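Local structure of sefir domain protein (Bacillus cereus F65185, 5Y8E) at residues A[92-103]-A[117-126]. The protein is a prokaryotic SEFIR-domain signalling protein that probably works through homotypic SEFIR-SEFIR interactions. Sequence-based numbering, arbitrary orientation.
Sequences YNNTKQEKFIPI and FFKSRFALGW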
loop_
_atom_site.group_PDB
_atom_site.type_symbol
_atom_site.label_atom_id
_atom_site.label_comp_id
_atom_site.label_asym_id
_atom_site.label_seq_id
_atom_site.Cartn_x
_atom_site.Cartn_y
_atom_site.Cartn_z
ATOM N N TYR A 92 -8.780 -7.736 1.575
ATOM C CA TYR A 92 -9.215 -6.657 0.690
ATOM C C TYR A 92 -10.730 -6.488 0.740
ATOM O O TYR A 92 -11.239 -5.365 0.818
ATOM C CB TYR A 92 -8.789 -6.958 -0.752
ATOM C CG TYR A 92 -9.099 -5.845 -1.728
ATOM C CD1 TYR A 92 -8.243 -4.762 -1.857
ATOM C CD2 TYR A 92 -10.243 -5.881 -2.522
ATOM C CE1 TYR A 92 -8.505 -3.745 -2.742
ATOM C CE2 TYR A 92 -10.523 -4.856 -3.412
ATOM C CZ TYR A 92 -9.646 -3.794 -3.515
ATOM O OH TYR A 92 -9.889 -2.765 -4.394
ATOM N N ASN A 93 -11.443 -7.608 0.693
ATOM C CA ASN A 93 -12.902 -7.581 0.627
ATOM C C ASN A 93 -13.530 -7.031 1.899
ATOM O O ASN A 93 -14.580 -6.386 1.853
ATOM C CB ASN A 93 -13.454 -8.980 0.345
ATOM C CG ASN A 93 -13.195 -9.440 -1.077
ATOM O OD1 ASN A 93 -12.975 -8.631 -1.974
ATOM N ND2 ASN A 93 -13.233 -10.746 -1.288
ATOM N N ASN A 94 -12.885 -7.302 3.029
ATOM C CA ASN A 94 -13.389 -6.882 4.336
ATOM C C ASN A 94 -12.933 -5.495 4.751
ATOM O O ASN A 94 -13.190 -5.060 5.876
ATOM C CB ASN A 94 -12.976 -7.889 5.412
ATOM C CG ASN A 94 -13.903 -9.077 5.471
ATOM O OD1 ASN A 94 -15.005 -8.990 6.009
ATOM N ND2 ASN A 94 -13.465 -10.198 4.909
ATOM N N THR A 95 -12.252 -4.805 3.844
ATOM C CA THR A 95 -11.750 -3.465 4.118
ATOM C C THR A 95 -12.429 -2.479 3.177
ATOM O O THR A 95 -12.627 -2.784 1.997
ATOM C CB THR A 95 -10.227 -3.407 3.928
ATOM O OG1 THR A 95 -9.609 -4.389 4.775
ATOM C CG2 THR A 95 -9.685 -2.027 4.281
ATOM N N LYS A 96 -12.817 -1.315 3.692
ATOM C CA LYS A 96 -13.374 -0.277 2.830
ATOM C C LYS A 96 -12.385 0.055 1.719
ATOM O O LYS A 96 -11.201 0.290 1.991
ATOM C CB LYS A 96 -13.707 0.981 3.630
ATOM C CG LYS A 96 -14.872 0.818 4.588
ATOM C CD LYS A 96 -15.262 2.164 5.192
ATOM C CE LYS A 96 -16.533 2.062 6.030
ATOM N NZ LYS A 96 -16.428 1.008 7.078
ATOM N N GLN A 97 -12.872 0.053 0.477
ATOM C CA GLN A 97 -12.023 0.243 -0.704
ATOM C C GLN A 97 -11.232 1.533 -0.622
ATOM O O GLN A 97 -10.066 1.598 -1.033
ATOM C CB GLN A 97 -12.878 0.297 -1.973
ATOM C CG GLN A 97 -13.704 -0.939 -2.250
ATOM C CD GLN A 97 -14.416 -0.862 -3.589
ATOM O OE1 GLN A 97 -13.801 -0.559 -4.615
ATOM N NE2 GLN A 97 -15.721 -1.129 -3.585
ATOM N N GLU A 98 -11.888 2.558 -0.089
ATOM C CA GLU A 98 -11.330 3.899 -0.010
ATOM C C GLU A 98 -10.057 3.965 0.833
ATOM O O GLU A 98 -9.308 4.936 0.744
ATOM C CB GLU A 98 -12.383 4.874 0.532
ATOM C CG GLU A 98 -13.553 5.130 -0.415
ATOM C CD GLU A 98 -14.587 4.004 -0.456
ATOM O OE1 GLU A 98 -14.517 3.064 0.365
ATOM O OE2 GLU A 98 -15.487 4.073 -1.318
ATOM N N LYS A 99 -9.796 2.939 1.638
ATOM C CA LYS A 99 -8.555 2.921 2.415
ATOM C C LYS A 99 -7.320 2.704 1.560
ATOM O O LYS A 99 -6.242 3.196 1.897
ATOM C CB LYS A 99 -8.583 1.837 3.499
ATOM C CG LYS A 99 -9.265 2.244 4.786
ATOM C CD LYS A 99 -8.678 1.462 5.968
ATOM C CE LYS A 99 -9.542 1.627 7.182
ATOM N NZ LYS A 99 -8.956 0.974 8.376
ATOM N N PHE A 100 -7.461 1.962 0.462
ATOM C CA PHE A 100 -6.282 1.530 -0.291
ATOM C C PHE A 100 -5.801 2.558 -1.306
ATOM O O PHE A 100 -6.607 3.128 -2.054
ATOM C CB PHE A 100 -6.546 0.189 -0.994
ATOM C CG PHE A 100 -6.851 -0.939 -0.052
ATOM C CD1 PHE A 100 -5.837 -1.526 0.701
ATOM C CD2 PHE A 100 -8.151 -1.416 0.081
ATOM C CE1 PHE A 100 -6.115 -2.567 1.577
ATOM C CE2 PHE A 100 -8.444 -2.450 0.952
ATOM C CZ PHE A 100 -7.423 -3.034 1.700
ATOM N N ILE A 101 -4.493 2.796 -1.309
ATOM C CA ILE A 101 -3.834 3.575 -2.354
ATOM C C ILE A 101 -2.755 2.704 -2.988
ATOM O O ILE A 101 -1.623 2.621 -2.491
ATOM C CB ILE A 101 -3.196 4.862 -1.808
ATOM C CG1 ILE A 101 -4.232 5.719 -1.084
ATOM C CG2 ILE A 101 -2.514 5.666 -2.940
ATOM C CD1 ILE A 101 -3.625 6.925 -0.364
ATOM N N PRO A 102 -3.107 2.020 -4.079
ATOM C CA PRO A 102 -2.124 1.172 -4.753
ATOM C C PRO A 102 -1.132 2.036 -5.512
ATOM O O PRO A 102 -1.549 2.975 -6.190
ATOM C CB PRO A 102 -2.980 0.361 -5.735
ATOM C CG PRO A 102 -4.389 0.447 -5.187
ATOM C CD PRO A 102 -4.459 1.837 -4.628
ATOM N N ILE A 103 0.156 1.739 -5.375
ATOM C CA ILE A 103 1.194 2.420 -6.144
ATOM C C ILE A 103 1.852 1.387 -7.046
ATOM O O ILE A 103 2.485 0.443 -6.558
ATOM C CB ILE A 103 2.261 3.044 -5.227
ATOM C CG1 ILE A 103 1.621 3.961 -4.177
ATOM C CG2 ILE A 103 3.297 3.816 -6.053
ATOM C CD1 ILE A 103 2.617 4.465 -3.114
ATOM N N PHE A 117 -7.534 -9.261 -7.959
ATOM C CA PHE A 117 -8.760 -9.174 -7.175
ATOM C C PHE A 117 -9.081 -7.777 -6.661
ATOM O O PHE A 117 -10.127 -7.566 -6.045
ATOM C CB PHE A 117 -8.732 -10.179 -6.020
ATOM C CG PHE A 117 -7.545 -10.043 -5.127
ATOM C CD1 PHE A 117 -7.565 -9.159 -4.063
ATOM C CD2 PHE A 117 -6.415 -10.820 -5.337
ATOM C CE1 PHE A 117 -6.470 -9.032 -3.234
ATOM C CE2 PHE A 117 -5.318 -10.705 -4.511
ATOM C CZ PHE A 117 -5.343 -9.807 -3.456
ATOM N N PHE A 118 -8.183 -6.830 -6.910
ATOM C CA PHE A 118 -8.469 -5.437 -6.606
ATOM C C PHE A 118 -9.599 -4.994 -7.529
ATOM O O PHE A 118 -9.461 -5.038 -8.753
ATOM C CB PHE A 118 -7.221 -4.567 -6.781
ATOM C CG PHE A 118 -6.277 -4.617 -5.604
ATOM C CD1 PHE A 118 -5.479 -3.526 -5.296
ATOM C CD2 PHE A 118 -6.186 -5.755 -4.809
ATOM C CE1 PHE A 118 -4.613 -3.557 -4.211
ATOM C CE2 PHE A 118 -5.317 -5.797 -3.722
ATOM C CZ PHE A 118 -4.530 -4.696 -3.423
ATOM N N LYS A 119 -10.724 -4.597 -6.943
ATOM C CA LYS A 119 -11.938 -4.358 -7.723
ATOM C C LYS A 119 -11.877 -3.109 -8.589
ATOM O O LYS A 119 -12.226 -3.157 -9.768
ATOM C CB LYS A 119 -13.176 -4.366 -6.829
ATOM C CG LYS A 119 -13.472 -5.741 -6.262
ATOM C CD LYS A 119 -14.527 -5.675 -5.185
ATOM C CE LYS A 119 -14.428 -6.871 -4.255
ATOM N NZ LYS A 119 -14.832 -6.502 -2.867
ATOM N N SER A 120 -11.436 -1.992 -8.022
ATOM C CA SER A 120 -11.137 -0.840 -8.859
ATOM C C SER A 120 -9.771 -1.054 -9.502
ATOM O O SER A 120 -8.863 -1.614 -8.881
ATOM C CB SER A 120 -11.190 0.472 -8.074
ATOM O OG SER A 120 -10.292 0.465 -6.981
ATOM N N ARG A 121 -9.638 -0.636 -10.756
ATOM C CA ARG A 121 -8.398 -0.825 -11.497
ATOM C C ARG A 121 -7.489 0.386 -11.359
ATOM O O ARG A 121 -6.540 0.560 -12.126
ATOM C CB ARG A 121 -8.687 -1.091 -12.974
ATOM C CG ARG A 121 -9.043 -2.534 -13.289
ATOM C CD ARG A 121 -7.877 -3.465 -12.978
ATOM N NE ARG A 121 -8.084 -4.209 -11.741
ATOM C CZ ARG A 121 -7.226 -5.103 -11.258
ATOM N NH1 ARG A 121 -6.098 -5.357 -11.908
ATOM N NH2 ARG A 121 -7.494 -5.741 -10.127
ATOM N N PHE A 122 -7.780 1.221 -10.369
ATOM C CA PHE A 122 -7.002 2.431 -10.178
ATOM C C PHE A 122 -5.773 2.177 -9.323
ATOM O O PHE A 122 -5.746 1.288 -8.464
ATOM C CB PHE A 122 -7.864 3.561 -9.605
ATOM C CG PHE A 122 -7.754 3.726 -8.114
ATOM C CD1 PHE A 122 -7.120 4.837 -7.576
ATOM C CD2 PHE A 122 -8.300 2.784 -7.251
ATOM C CE1 PHE A 122 -7.020 5.004 -6.205
ATOM C CE2 PHE A 122 -8.205 2.943 -5.877
ATOM C CZ PHE A 122 -7.566 4.057 -5.352
ATOM N N ALA A 123 -4.747 2.969 -9.588
ATOM C CA ALA A 123 -3.488 2.867 -8.891
ATOM C C ALA A 123 -2.774 4.147 -9.227
ATOM O O ALA A 123 -3.056 4.753 -10.262
ATOM C CB ALA A 123 -2.698 1.682 -9.407
ATOM N N LEU A 124 -1.870 4.569 -8.357
ATOM C CA LEU A 124 -0.946 5.639 -8.708
ATOM C C LEU A 124 0.189 5.005 -9.482
ATOM O O LEU A 124 0.966 4.224 -8.927
ATOM C CB LEU A 124 -0.417 6.334 -7.455
ATOM C CG LEU A 124 0.702 7.367 -7.654
ATOM C CD1 LEU A 124 0.224 8.471 -8.561
ATOM C CD2 LEU A 124 1.145 7.931 -6.315
ATOM N N GLY A 125 0.267 5.311 -10.773
ATOM C CA GLY A 125 1.369 4.843 -11.593
ATOM C C GLY A 125 2.604 5.666 -11.284
ATOM O O GLY A 125 2.691 6.832 -11.671
ATOM N N TRP A 126 3.554 5.074 -10.571
ATOM C CA TRP A 126 4.759 5.799 -10.183
ATOM C C TRP A 126 5.587 6.212 -11.396
ATOM O O TRP A 126 5.902 5.397 -12.266
ATOM C CB TRP A 126 5.596 4.964 -9.213
ATOM C CG TRP A 126 6.620 5.759 -8.461
ATOM C CD1 TRP A 126 7.967 5.801 -8.695
ATOM C CD2 TRP A 126 6.378 6.628 -7.348
ATOM N NE1 TRP A 126 8.576 6.649 -7.794
ATOM C CE2 TRP A 126 7.623 7.163 -6.955
ATOM C CE3 TRP A 126 5.226 6.999 -6.643
ATOM C CZ2 TRP A 126 7.746 8.055 -5.886
ATOM C CZ3 TRP A 126 5.350 7.882 -5.581
ATOM C CH2 TRP A 126 6.599 8.400 -5.214
HETATM O O HOH W 1 -11.683 -9.341 -4.208
#
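Tyr92, lying across Phe118 at the end of helix 89-93, illustrates how one aromatic side chain can meet a loop with its aliphatic carbon, its ring and its hydroxyl in turn. Its CB meets the edge of the Phe117 ring at CE1. With CG anti to the backbone N and beside the carbonyl carbon (chi1 -175°), the Tyr92 ring lies against Phe118 in an offset stack, centroids 4.4 Å apart and planes at 16°. Tyr92 CD1 comes within 3.6 Å of Phe118 CE2, and Tyr92 CE1 sits above the centre of the Phe118 ring. Tyr92 CD2 and CE2 meet Phe117 O, which approaches obliquely, from the same side of the ring plane as Phe118; CE2 also passes near Lys119 CG. At the tip, Tyr92 OH accepts a bent hydrogen bond from Lys119 N (3.2 Å, 136° at the hydrogen), which ties the ring's outer end to the loop backbone.

The Lys119 side chain crosses Asn93 at about a right angle, and Lys119 NZ donates to Asn93 OD1 (3.0 Å) from above the carbonyl plane. Asn93 OD1 receives a second bond, at the exposed margin, from a water that also donates to Phe117 O.

Pro102 CG touches the edge of the Phe118 ring, while Pro102 CD lies 3.9 Å from Phe122 CZ. Pro102 O takes a short bond from Leu124 N (2.7 Å), next to the parallel bridge of Ile103 with Leu124.

Strand 100-108 runs between strands 60-65 and 124-125 in the parallel part of the SEFIR-domain sheet; helix 131-143 packs on Ile101 and Leu124, and Leu114 against Pro102.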